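Local atomic coordinates of LAR_0958 cell surface adhesin (Lactobacillus reuteri, PDB entry 4NG0), a protein that probably serves as a cell-surface adhesin that attaches the bacterium to mucus, through repeats of ubiquitin-like beta-grasp fold. Residues A[37-47]-A[59-70]. Residues are numbered along the deposited sequence; the frame is centred on the assembly and turned at random.
Sequences TLTSADFTWNT and YTLSLNTTGEAA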
loop_
_atom_site.group_PDB
_atom_site.type_symbol
_atom_site.label_atom_id
_atom_site.label_comp_id
_atom_site.label_asym_id
_atom_site.label_seq_id
_atom_site.Cartn_x
_atom_site.Cartn_y
_atom_site.Cartn_z
ATOM N N THR A 37 3.764 6.035 11.100
ATOM C CA THR A 37 3.967 4.772 11.798
ATOM C C THR A 37 3.639 3.542 10.948
ATOM O O THR A 37 3.904 2.412 11.368
ATOM C CB THR A 37 3.151 4.693 13.101
ATOM O OG1 THR A 37 1.760 4.544 12.785
ATOM C CG2 THR A 37 3.370 5.942 13.958
ATOM N N LEU A 38 3.064 3.754 9.767
ATOM C CA LEU A 38 2.692 2.631 8.902
ATOM C C LEU A 38 3.900 1.896 8.335
ATOM O O LEU A 38 4.922 2.505 8.001
ATOM C CB LEU A 38 1.790 3.087 7.752
ATOM C CG LEU A 38 0.529 3.853 8.160
ATOM C CD1 LEU A 38 -0.239 4.242 6.919
ATOM C CD2 LEU A 38 -0.347 3.030 9.105
ATOM N N THR A 39 3.760 0.582 8.223
ATOM C CA THR A 39 4.816 -0.275 7.690
ATOM C C THR A 39 4.259 -1.161 6.589
ATOM O O THR A 39 3.062 -1.133 6.298
ATOM C CB THR A 39 5.384 -1.196 8.780
ATOM O OG1 THR A 39 4.406 -2.184 9.123
ATOM C CG2 THR A 39 5.757 -0.391 10.020
ATOM N N SER A 40 5.120 -1.967 5.976
ATOM C CA SER A 40 4.671 -2.873 4.928
ATOM C C SER A 40 3.640 -3.873 5.445
ATOM O O SER A 40 2.770 -4.321 4.693
ATOM C CB SER A 40 5.855 -3.603 4.284
ATOM O OG SER A 40 6.576 -4.348 5.249
ATOM N N ALA A 41 3.730 -4.217 6.728
ATOM C CA ALA A 41 2.798 -5.168 7.337
ATOM C C ALA A 41 1.367 -4.634 7.385
ATOM O O ALA A 41 0.417 -5.383 7.628
ATOM C CB ALA A 41 3.266 -5.545 8.736
ATOM N N ASP A 42 1.217 -3.335 7.147
ATOM C CA ASP A 42 -0.087 -2.703 7.270
ATOM C C ASP A 42 -0.899 -2.758 5.979
ATOM O O ASP A 42 -2.039 -2.300 5.938
ATOM C CB ASP A 42 0.079 -1.260 7.748
ATOM C CG ASP A 42 0.525 -1.179 9.192
ATOM O OD1 ASP A 42 0.049 -1.999 10.003
ATOM O OD2 ASP A 42 1.347 -0.299 9.513
ATOM N N PHE A 43 -0.299 -3.327 4.933
ATOM C CA PHE A 43 -0.955 -3.464 3.640
ATOM C C PHE A 43 -0.858 -4.912 3.205
ATOM O O PHE A 43 0.136 -5.581 3.479
ATOM C CB PHE A 43 -0.287 -2.570 2.583
ATOM C CG PHE A 43 -0.393 -1.093 2.864
ATOM C CD1 PHE A 43 0.443 -0.484 3.790
ATOM C CD2 PHE A 43 -1.318 -0.317 2.185
ATOM C CE1 PHE A 43 0.350 0.887 4.047
ATOM C CE2 PHE A 43 -1.414 1.053 2.434
ATOM C CZ PHE A 43 -0.590 1.641 3.367
ATOM N N THR A 44 -1.896 -5.380 2.535
ATOM C CA THR A 44 -1.929 -6.752 2.035
ATOM C C THR A 44 -1.954 -6.774 0.513
ATOM O O THR A 44 -2.722 -6.048 -0.114
ATOM C CB THR A 44 -3.154 -7.488 2.591
ATOM O OG1 THR A 44 -3.002 -7.603 4.008
ATOM C CG2 THR A 44 -3.292 -8.891 1.999
ATOM N N TRP A 45 -1.096 -7.600 -0.079
ATOM C CA TRP A 45 -1.137 -7.847 -1.510
ATOM C C TRP A 45 -2.412 -8.582 -1.892
ATOM O O TRP A 45 -2.747 -9.603 -1.280
ATOM C CB TRP A 45 0.042 -8.727 -1.905
ATOM C CG TRP A 45 1.373 -8.035 -1.910
ATOM C CD1 TRP A 45 2.278 -7.979 -0.894
ATOM C CD2 TRP A 45 1.962 -7.335 -3.016
ATOM N NE1 TRP A 45 3.392 -7.264 -1.287
ATOM C CE2 TRP A 45 3.228 -6.878 -2.594
ATOM C CE3 TRP A 45 1.541 -7.059 -4.324
ATOM C CZ2 TRP A 45 4.078 -6.141 -3.433
ATOM C CZ3 TRP A 45 2.383 -6.334 -5.159
ATOM C CH2 TRP A 45 3.638 -5.884 -4.712
ATOM N N ASN A 46 -3.090 -8.098 -2.926
ATOM C CA ASN A 46 -4.320 -8.716 -3.404
ATOM C C ASN A 46 -4.000 -9.784 -4.446
ATOM O O ASN A 46 -4.420 -9.728 -5.599
ATOM C CB ASN A 46 -5.277 -7.632 -3.923
ATOM C CG ASN A 46 -5.744 -6.686 -2.808
ATOM O OD1 ASN A 46 -6.130 -7.125 -1.719
ATOM N ND2 ASN A 46 -5.706 -5.383 -3.076
ATOM N N THR A 47 -3.229 -10.767 -4.000
ATOM C CA THR A 47 -2.784 -11.874 -4.819
ATOM C C THR A 47 -3.432 -13.164 -4.323
ATOM O O THR A 47 -4.054 -13.177 -3.266
ATOM C CB THR A 47 -1.275 -12.016 -4.702
ATOM O OG1 THR A 47 -0.923 -12.060 -3.315
ATOM C CG2 THR A 47 -0.578 -10.820 -5.357
ATOM N N TYR A 59 -0.662 -5.599 -10.164
ATOM C CA TYR A 59 -1.187 -6.020 -8.869
ATOM C C TYR A 59 -1.687 -4.832 -8.070
ATOM O O TYR A 59 -1.340 -3.685 -8.363
ATOM C CB TYR A 59 -0.066 -6.699 -8.064
ATOM C CG TYR A 59 0.579 -7.853 -8.788
ATOM C CD1 TYR A 59 1.751 -7.686 -9.524
ATOM C CD2 TYR A 59 0.005 -9.107 -8.749
ATOM C CE1 TYR A 59 2.333 -8.748 -10.192
ATOM C CE2 TYR A 59 0.581 -10.190 -9.419
ATOM C CZ TYR A 59 1.747 -10.000 -10.129
ATOM O OH TYR A 59 2.335 -11.064 -10.793
ATOM N N THR A 60 -2.480 -5.096 -7.035
ATOM C CA THR A 60 -2.842 -4.050 -6.086
ATOM C C THR A 60 -2.565 -4.470 -4.656
ATOM O O THR A 60 -2.413 -5.655 -4.361
ATOM C CB THR A 60 -4.326 -3.626 -6.199
ATOM O OG1 THR A 60 -5.174 -4.722 -5.840
ATOM C CG2 THR A 60 -4.652 -3.179 -7.606
ATOM N N LEU A 61 -2.474 -3.483 -3.773
ATOM C CA LEU A 61 -2.424 -3.718 -2.340
ATOM C C LEU A 61 -3.502 -2.882 -1.686
ATOM O O LEU A 61 -3.887 -1.840 -2.217
ATOM C CB LEU A 61 -1.079 -3.308 -1.746
ATOM C CG LEU A 61 0.124 -4.151 -2.157
ATOM C CD1 LEU A 61 0.885 -3.476 -3.302
ATOM C CD2 LEU A 61 1.028 -4.390 -0.956
ATOM N N SER A 62 -3.960 -3.323 -0.517
ATOM C CA SER A 62 -4.961 -2.585 0.246
ATOM C C SER A 62 -4.512 -2.473 1.687
ATOM O O SER A 62 -3.854 -3.371 2.218
ATOM C CB SER A 62 -6.303 -3.320 0.216
ATOM O OG SER A 62 -6.825 -3.418 -1.094
ATOM N N LEU A 63 -4.863 -1.359 2.326
ATOM C CA LEU A 63 -4.667 -1.224 3.756
ATOM C C LEU A 63 -5.495 -2.316 4.436
ATOM O O LEU A 63 -6.675 -2.489 4.120
ATOM C CB LEU A 63 -5.130 0.161 4.223
ATOM C CG LEU A 63 -4.816 0.496 5.685
ATOM C CD1 LEU A 63 -3.344 0.837 5.877
ATOM C CD2 LEU A 63 -5.703 1.660 6.133
ATOM N N ASN A 64 -4.868 -3.053 5.355
ATOM C CA ASN A 64 -5.556 -4.157 6.027
ATOM C C ASN A 64 -6.034 -3.738 7.418
ATOM O O ASN A 64 -5.851 -2.586 7.807
ATOM C CB ASN A 64 -4.677 -5.419 6.045
ATOM C CG ASN A 64 -3.367 -5.222 6.777
ATOM O OD1 ASN A 64 -3.307 -4.534 7.789
ATOM N ND2 ASN A 64 -2.302 -5.834 6.266
ATOM N N THR A 65 -6.655 -4.646 8.163
ATOM C CA THR A 65 -7.217 -4.256 9.461
ATOM C C THR A 65 -6.138 -3.893 10.480
ATOM O O THR A 65 -6.355 -3.045 11.347
ATOM C CB THR A 65 -8.175 -5.317 10.019
ATOM O OG1 THR A 65 -7.523 -6.587 10.020
ATOM C CG2 THR A 65 -9.428 -5.393 9.155
ATOM N N THR A 66 -4.976 -4.523 10.371
ATOM C CA THR A 66 -3.820 -4.133 11.165
ATOM C C THR A 66 -3.442 -2.682 10.862
ATOM O O THR A 66 -3.172 -1.891 11.771
ATOM C CB THR A 66 -2.630 -5.073 10.905
ATOM O OG1 THR A 66 -3.002 -6.416 11.256
ATOM C CG2 THR A 66 -1.428 -4.662 11.722
ATOM N N GLY A 67 -3.453 -2.331 9.579
ATOM C CA GLY A 67 -3.120 -0.985 9.146
ATOM C C GLY A 67 -4.132 0.053 9.576
ATOM O O GLY A 67 -3.760 1.168 9.943
ATOM N N GLU A 68 -5.409 -0.299 9.515
ATOM C CA GLU A 68 -6.447 0.589 10.022
ATOM C C GLU A 68 -6.218 0.889 11.501
ATOM O O GLU A 68 -6.325 2.037 11.934
ATOM C CB GLU A 68 -7.834 -0.020 9.810
ATOM C CG GLU A 68 -8.207 -0.195 8.351
ATOM C CD GLU A 68 -9.549 -0.874 8.174
ATOM O OE1 GLU A 68 -10.158 -1.271 9.193
ATOM O OE2 GLU A 68 -9.992 -1.008 7.012
ATOM N N ALA A 69 -5.905 -0.143 12.273
ATOM C CA ALA A 69 -5.688 0.041 13.703
ATOM C C ALA A 69 -4.455 0.903 13.958
ATOM O O ALA A 69 -4.450 1.744 14.860
ATOM C CB ALA A 69 -5.562 -1.306 14.394
ATOM N N ALA A 70 -3.411 0.709 13.162
ATOM C CA ALA A 70 -2.187 1.481 13.325
ATOM C C ALA A 70 -2.422 2.956 13.022
ATOM O O ALA A 70 -1.925 3.835 13.725
ATOM C CB ALA A 70 -1.077 0.923 12.434
HETATM O O HOH W 1 0.446 3.489 15.025
HETATM O O HOH W 2 -3.518 -7.810 -7.405
#
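Asn64, between strand 57-63 and helix 65-73, reaches across to Ala41 and Thr44 with the ND2 end of its amide. Both N-H groups of ND2 lie in the amide plane with their acceptors, one running nearly straight (175°) to Ala41 O at 3.1 Å, the other to Thr44 OG1 at 3.0 Å. Asn64 is also the N-cap residue of the helix: its OD1 accepts the capping bond from Gly67 N at 2.8 Å, with CG set between its own backbone N and carbonyl carbon (chi1 60°). Three bonds thus fix the rotation of the amide, and asparagine suits a place that needs donor and acceptor together. Gly67 suits its place because a beta carbon would run into Asp42 O; the Asp42 carboxylate also lies against it, OD1 3.4 Å from Gly67 CA, while OD2 accepts from Thr39 N.

Beyond this junction the strands pair antiparallel, Thr44 and Ser62 exchanging two backbone bonds and Asn46 N donating to Thr60 O. Leucine methyls rest on the aromatic faces: Leu61 CD2 over the five-membered ring of Trp45, 3.6 Å from its centroid, and Leu63 CD1 over Phe43, both CH-pi contacts. On the opposite face, Asn46 ND2 bridges two hydroxyls, Thr60 OG1 at 2.9 Å and Ser62 OG at 3.0 Å.

Backbone hydrogen bonds therefore join the strands, with CH-pi contacts on one face and side-chain hydrogen bonds on the other, while Asn64 ties the helix start to the 3-10 segment 40-42 and strand 43-45.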